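Local coordinates for hypothetical protein (Legionella pneumophila subsp. pneumophila, PDB 2IM9) that is of unknown function but belongs to an N-acetylmuramoyl-L-alanine amidase-like family of the papain-like peptidase clan, so it may act on cell-wall peptidoglycan, at residues Leu71-Phe85 / Thr187-Arg201. Residues are numbered along the deposited sequence; the frame is centred on the assembly and turned at random. Where two conformers were deposited one is given.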
loop_
_atom_site.group_PDB
_atom_site.type_symbol
_atom_site.label_atom_id
_atom_site.label_comp_id
_atom_site.label_asym_id
_atom_site.label_seq_id
_atom_site.Cartn_x
_atom_site.Cartn_y
_atom_site.Cartn_z
ATOM N N LEU A 71 -2.258 -12.338 4.489
ATOM C CA LEU A 71 -0.994 -11.993 3.859
ATOM C C LEU A 71 -1.065 -12.268 2.358
ATOM O O LEU A 71 -1.476 -13.355 1.953
ATOM C CB LEU A 71 0.130 -12.822 4.465
ATOM C CG LEU A 71 1.517 -12.525 3.910
ATOM C CD1 LEU A 71 1.912 -11.075 4.169
ATOM C CD2 LEU A 71 2.530 -13.502 4.506
ATOM N N GLY A 72 -0.683 -11.286 1.540
ATOM C CA GLY A 72 -0.683 -11.474 0.075
ATOM C C GLY A 72 -2.095 -11.752 -0.438
ATOM O O GLY A 72 -2.344 -12.751 -1.106
ATOM N N SER A 73 -3.020 -10.859 -0.110
ATOM C CA SER A 73 -4.456 -11.087 -0.334
ATOM C C SER A 73 -4.859 -11.251 -1.798
ATOM O O SER A 73 -5.843 -11.932 -2.093
ATOM C CB SER A 73 -5.261 -9.931 0.260
ATOM O OG SER A 73 -5.473 -10.125 1.664
ATOM N N LEU A 74 -4.133 -10.580 -2.696
ATOM C CA LEU A 74 -4.531 -10.494 -4.110
ATOM C C LEU A 74 -3.477 -11.066 -5.032
ATOM O O LEU A 74 -2.275 -11.061 -4.714
ATOM C CB LEU A 74 -4.787 -9.025 -4.503
ATOM C CG LEU A 74 -5.888 -8.318 -3.695
ATOM C CD1 LEU A 74 -6.160 -6.890 -4.222
ATOM C CD2 LEU A 74 -7.161 -9.145 -3.750
ATOM N N GLY A 75 -3.933 -11.527 -6.192
ATOM C CA GLY A 75 -3.047 -11.964 -7.261
ATOM C C GLY A 75 -3.515 -11.426 -8.608
ATOM O O GLY A 75 -4.059 -10.312 -8.703
ATOM N N GLU A 76 -3.278 -12.202 -9.663
ATOM C CA GLU A 76 -3.660 -11.793 -11.014
ATOM C C GLU A 76 -4.996 -12.409 -11.444
ATOM O O GLU A 76 -5.478 -12.134 -12.546
ATOM C CB GLU A 76 -2.555 -12.126 -12.019
ATOM C CG GLU A 76 -1.456 -11.055 -12.099
ATOM C CD GLU A 76 -0.684 -10.914 -10.793
ATOM O OE1 GLU A 76 0.038 -11.872 -10.412
ATOM O OE2 GLU A 76 -0.818 -9.851 -10.145
ATOM N N GLY A 77 -5.603 -13.196 -10.559
ATOM C CA GLY A 77 -6.957 -13.697 -10.786
ATOM C C GLY A 77 -7.035 -15.139 -11.247
ATOM O O GLY A 77 -6.012 -15.819 -11.428
ATOM N N PRO A 78 -8.261 -15.620 -11.482
ATOM C CA PRO A 78 -8.441 -16.977 -11.964
ATOM C C PRO A 78 -7.655 -17.155 -13.258
ATOM O O PRO A 78 -7.532 -16.208 -14.048
ATOM C CB PRO A 78 -9.958 -17.048 -12.243
ATOM C CG PRO A 78 -10.563 -16.032 -11.317
ATOM C CD PRO A 78 -9.545 -14.897 -11.321
ATOM N N ASN A 79 -7.110 -18.346 -13.464
ATOM C CA ASN A 79 -6.391 -18.669 -14.677
ATOM C C ASN A 79 -5.078 -17.913 -14.861
ATOM O O ASN A 79 -4.477 -17.993 -15.929
ATOM C CB ASN A 79 -7.292 -18.461 -15.913
ATOM C CG ASN A 79 -8.652 -19.126 -15.756
ATOM O OD1 ASN A 79 -8.729 -20.343 -15.579
ATOM N ND2 ASN A 79 -9.732 -18.332 -15.827
ATOM N N ALA A 80 -4.631 -17.185 -13.834
ATOM C CA ALA A 80 -3.383 -16.436 -13.968
ATOM C C ALA A 80 -2.177 -17.365 -14.099
ATOM O O ALA A 80 -2.206 -18.496 -13.622
ATOM C CB ALA A 80 -3.202 -15.483 -12.784
ATOM N N ARG A 81 -1.113 -16.886 -14.733
ATOM C CA ARG A 81 0.039 -17.755 -14.999
ATOM C C ARG A 81 0.810 -18.055 -13.713
ATOM O O ARG A 81 1.244 -19.191 -13.504
ATOM C CB ARG A 81 0.961 -17.107 -16.044
ATOM C CG ARG A 81 2.228 -17.954 -16.398
ATOM C CD ARG A 81 1.884 -19.361 -16.871
ATOM N NE ARG A 81 3.051 -20.010 -17.479
ATOM C CZ ARG A 81 3.010 -21.202 -18.060
ATOM N NH1 ARG A 81 1.861 -21.874 -18.117
ATOM N NH2 ARG A 81 4.111 -21.713 -18.593
ATOM N N TYR A 82 1.011 -17.034 -12.870
ATOM C CA TYR A 82 1.895 -17.196 -11.696
ATOM C C TYR A 82 1.173 -17.123 -10.361
ATOM O O TYR A 82 1.555 -17.814 -9.418
ATOM C CB TYR A 82 3.044 -16.163 -11.719
ATOM C CG TYR A 82 3.774 -16.197 -13.034
ATOM C CD1 TYR A 82 4.645 -17.247 -13.339
ATOM C CD2 TYR A 82 3.578 -15.192 -13.986
ATOM C CE1 TYR A 82 5.301 -17.308 -14.593
ATOM C CE2 TYR A 82 4.238 -15.230 -15.234
ATOM C CZ TYR A 82 5.089 -16.299 -15.520
ATOM O OH TYR A 82 5.727 -16.370 -16.736
ATOM N N ASP A 83 0.157 -16.267 -10.259
ATOM C CA ASP A 83 -0.497 -16.039 -8.973
ATOM C C ASP A 83 -1.998 -15.921 -9.172
ATOM O O ASP A 83 -2.485 -14.886 -9.624
ATOM C CB ASP A 83 0.052 -14.764 -8.300
ATOM C CG ASP A 83 -0.468 -14.577 -6.878
ATOM O OD1 ASP A 83 -1.435 -15.293 -6.460
ATOM O OD2 ASP A 83 0.110 -13.731 -6.156
ATOM N N GLN A 84 -2.713 -16.996 -8.836
ATOM C CA GLN A 84 -4.158 -17.122 -9.132
ATOM C C GLN A 84 -5.048 -16.717 -7.959
ATOM O O GLN A 84 -6.248 -17.058 -7.912
ATOM C CB GLN A 84 -4.467 -18.559 -9.594
ATOM C CG GLN A 84 -3.646 -18.976 -10.847
ATOM C CD GLN A 84 -3.997 -20.378 -11.352
ATOM O OE1 GLN A 84 -4.488 -21.230 -10.598
ATOM N NE2 GLN A 84 -3.733 -20.618 -12.629
ATOM N N PHE A 85 -4.474 -15.974 -7.011
ATOM C CA PHE A 85 -5.302 -15.319 -5.999
ATOM C C PHE A 85 -6.186 -14.245 -6.672
ATOM O O PHE A 85 -5.870 -13.779 -7.787
ATOM C CB PHE A 85 -4.421 -14.707 -4.907
ATOM C CG PHE A 85 -4.256 -15.585 -3.693
ATOM C CD1 PHE A 85 -3.874 -16.930 -3.826
ATOM C CD2 PHE A 85 -4.526 -15.087 -2.422
ATOM C CE1 PHE A 85 -3.735 -17.751 -2.715
ATOM C CE2 PHE A 85 -4.378 -15.910 -1.284
ATOM C CZ PHE A 85 -3.970 -17.247 -1.447
ATOM N N THR A 187 5.976 -18.277 -4.240
ATOM C CA THR A 187 5.520 -17.202 -5.119
ATOM C C THR A 187 4.442 -17.663 -6.093
ATOM O O THR A 187 3.582 -16.875 -6.486
ATOM C CB THR A 187 6.704 -16.602 -5.903
ATOM O OG1 THR A 187 7.467 -15.798 -5.004
ATOM C CG2 THR A 187 6.228 -15.722 -7.050
ATOM N N ILE A 188 4.510 -18.931 -6.489
ATOM C CA ILE A 188 3.601 -19.461 -7.494
ATOM C C ILE A 188 2.393 -20.059 -6.801
ATOM O O ILE A 188 2.483 -21.138 -6.194
ATOM C CB ILE A 188 4.286 -20.544 -8.376
ATOM C CG1 ILE A 188 5.613 -20.025 -8.935
ATOM C CG2 ILE A 188 3.310 -21.039 -9.490
ATOM C CD1 ILE A 188 5.478 -18.862 -9.925
ATOM N N ARG A 189 1.266 -19.362 -6.919
ATOM C CA ARG A 189 0.049 -19.737 -6.205
ATOM C C ARG A 189 -1.008 -20.214 -7.199
ATOM O O ARG A 189 -1.634 -19.413 -7.887
ATOM C CB ARG A 189 -0.454 -18.575 -5.336
ATOM C CG ARG A 189 0.557 -18.172 -4.251
ATOM C CD ARG A 189 -0.043 -17.262 -3.217
ATOM N NE ARG A 189 -0.428 -15.962 -3.777
ATOM C CZ ARG A 189 -0.858 -14.946 -3.042
ATOM N NH1 ARG A 189 -0.940 -15.074 -1.726
ATOM N NH2 ARG A 189 -1.186 -13.795 -3.621
ATOM N N LEU A 190 -1.164 -21.536 -7.293
ATOM C CA LEU A 190 -2.062 -22.139 -8.266
ATOM C C LEU A 190 -3.255 -22.732 -7.536
ATOM O O LEU A 190 -3.107 -23.257 -6.439
ATOM C CB LEU A 190 -1.322 -23.212 -9.068
ATOM C CG LEU A 190 -0.047 -22.771 -9.796
ATOM C CD1 LEU A 190 0.626 -23.961 -10.502
ATOM C CD2 LEU A 190 -0.304 -21.609 -10.763
ATOM N N GLN A 191 -4.442 -22.642 -8.128
ATOM C CA GLN A 191 -5.643 -23.090 -7.423
ATOM C C GLN A 191 -5.688 -24.606 -7.308
ATOM O O GLN A 191 -6.090 -25.146 -6.274
ATOM C CB GLN A 191 -6.902 -22.527 -8.074
ATOM C CG GLN A 191 -6.908 -20.997 -8.058
ATOM C CD GLN A 191 -8.297 -20.410 -7.949
ATOM O OE1 GLN A 191 -8.949 -20.520 -6.907
ATOM N NE2 GLN A 191 -8.753 -19.764 -9.023
ATOM N N LYS A 192 -5.248 -25.271 -8.373
ATOM C CA LYS A 192 -5.089 -26.723 -8.419
ATOM C C LYS A 192 -3.614 -27.001 -8.098
ATOM O O LYS A 192 -2.723 -26.588 -8.844
ATOM C CB LYS A 192 -5.472 -27.212 -9.821
ATOM C CG LYS A 192 -5.596 -28.720 -9.999
ATOM C CD LYS A 192 -6.328 -29.001 -11.312
ATOM C CE LYS A 192 -6.227 -30.452 -11.764
ATOM N NZ LYS A 192 -7.115 -30.672 -12.955
ATOM N N GLN A 193 -3.360 -27.675 -6.974
ATOM C CA GLN A 193 -1.992 -27.924 -6.512
ATOM C C GLN A 193 -1.217 -28.820 -7.478
ATOM O O GLN A 193 -1.703 -29.889 -7.864
ATOM C CB GLN A 193 -1.998 -28.548 -5.110
ATOM C CG GLN A 193 -0.610 -28.859 -4.567
ATOM C CD GLN A 193 -0.644 -29.681 -3.295
ATOM O OE1 GLN A 193 -1.266 -30.748 -3.239
ATOM N NE2 GLN A 193 0.034 -29.191 -2.263
ATOM N N ASP A 194 -0.015 -28.372 -7.858
ATOM C CA ASP A 194 0.864 -29.104 -8.768
ATOM C C ASP A 194 2.298 -28.588 -8.593
ATOM O O ASP A 194 2.721 -27.638 -9.272
ATOM C CB ASP A 194 0.385 -28.930 -10.215
ATOM C CG ASP A 194 1.120 -29.836 -11.210
ATOM O OD1 ASP A 194 2.223 -30.352 -10.906
ATOM O OD2 ASP A 194 0.585 -30.013 -12.323
ATOM N N LYS A 195 3.033 -29.225 -7.684
ATOM C CA LYS A 195 4.375 -28.796 -7.282
ATOM C C LYS A 195 5.385 -28.711 -8.436
ATOM O O LYS A 195 6.270 -27.836 -8.447
ATOM C CB LYS A 195 4.916 -29.728 -6.185
ATOM N N ASN A 196 5.260 -29.628 -9.395
ATOM C CA ASN A 196 6.108 -29.649 -10.582
ATOM C C ASN A 196 5.775 -28.474 -11.500
ATOM O O ASN A 196 6.651 -27.846 -12.088
ATOM C CB ASN A 196 5.964 -30.983 -11.333
ATOM C CG ASN A 196 6.596 -32.166 -10.585
ATOM O OD1 ASN A 196 6.024 -33.256 -10.540
ATOM N ND2 ASN A 196 7.781 -31.957 -10.016
ATOM N N GLU A 197 4.484 -28.171 -11.612
ATOM C CA GLU A 197 4.067 -27.021 -12.404
ATOM C C GLU A 197 4.556 -25.725 -11.733
ATOM O O GLU A 197 4.921 -24.776 -12.423
ATOM C CB GLU A 197 2.545 -27.021 -12.609
ATOM C CG GLU A 197 2.002 -26.006 -13.610
ATOM C CD GLU A 197 2.479 -26.217 -15.055
ATOM O OE1 GLU A 197 3.003 -27.307 -15.392
ATOM O OE2 GLU A 197 2.320 -25.277 -15.864
ATOM N N GLN A 198 4.570 -25.697 -10.399
ATOM C CA GLN A 198 5.132 -24.560 -9.654
ATOM C C GLN A 198 6.604 -24.327 -9.993
ATOM O O GLN A 198 7.025 -23.195 -10.233
ATOM C CB GLN A 198 5.003 -24.765 -8.144
ATOM C CG GLN A 198 3.659 -24.434 -7.561
ATOM C CD GLN A 198 3.629 -24.653 -6.076
ATOM O OE1 GLN A 198 3.444 -25.771 -5.611
ATOM N NE2 GLN A 198 3.836 -23.587 -5.315
ATOM N N GLU A 199 7.388 -25.405 -9.996
ATOM C CA GLU A 199 8.810 -25.307 -10.323
ATOM C C GLU A 199 9.039 -24.756 -11.726
ATOM O O GLU A 199 9.849 -23.842 -11.900
ATOM C CB GLU A 199 9.504 -26.671 -10.168
ATOM N N LYS A 200 8.303 -25.289 -12.706
ATOM C CA LYS A 200 8.397 -24.864 -14.100
ATOM C C LYS A 200 8.105 -23.368 -14.245
ATOM O O LYS A 200 8.869 -22.628 -14.867
ATOM C CB LYS A 200 7.427 -25.682 -14.971
ATOM C CG LYS A 200 7.180 -25.124 -16.400
ATOM C CD LYS A 200 6.067 -25.895 -17.145
ATOM C CE LYS A 200 6.083 -25.609 -18.665
ATOM N NZ LYS A 200 4.994 -24.683 -19.209
ATOM N N ARG A 201 6.995 -22.939 -13.657
ATOM C CA ARG A 201 6.577 -21.556 -13.787
ATOM C C ARG A 201 7.530 -20.636 -13.051
ATOM O O ARG A 201 7.766 -19.530 -13.507
ATOM C CB ARG A 201 5.142 -21.376 -13.306
ATOM C CG ARG A 201 4.168 -22.040 -14.261
ATOM C CD ARG A 201 2.751 -21.929 -13.760
ATOM N NE ARG A 201 1.887 -22.853 -14.492
ATOM C CZ ARG A 201 0.579 -22.687 -14.659
ATOM N NH1 ARG A 201 -0.041 -21.617 -14.164
ATOM N NH2 ARG A 201 -0.117 -23.602 -15.332
HETATM O O HOH W 1 -7.578 -20.381 -11.516
HETATM O O HOH W 2 2.429 -24.783 -18.433
HETATM O O HOH W 3 2.643 -14.615 -5.334
HETATM O O HOH W 4 -4.837 -24.041 -10.996
HETATM O O HOH W 5 -2.609 -22.841 -14.433
#
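Gly72 O is gripped end-on by both terminal nitrogens of Arg189, NH1 at 2.8 Å on a lone pair and NH2 from above the carbonyl plane. The same guanidinium meets Asp83 side-on but steeply tilted: NE comes to OD1 at 2.9 Å from above the carboxylate plane, while NH2 takes the syn lone pair of OD2 at 2.8 Å. Phe85 lies flat on it, the planes 3° apart and CZ of Arg189 3.6 Å from the ring centroid, a cation-pi stack holding one face while the polar bonds fix the rim. A bend at chi3 (-65°) turns the arginine head over the ring. Asp83 is itself held, since OD1 also accepts from Phe85 N in an Asx turn and OD2 pairs with Arg133.

Next to this cluster the backbones join in a single bridge, Asp83 with Arg189: Arg189 N bonds to Tyr82 O and Gln84 N to Arg189 O. Gln84 OE1 accepts from Gln191 N at 2.8 Å, and NE2 turns back to Ala80 O. Arg201 NH1 donates to Arg81 O at 2.8 Å, and the two guanidiniums stack at 23°, their like charges probably eased by Glu197, whose OE2 accepts from both NE and NH2 of Arg201 in a salt bridge, and by Glu204, which pairs with Arg81.

The contact thus fastens the loop between helices 53-63 and 95-107 to the approach and first turns of helix 195-209, with helix 27-45 packing against Pro78.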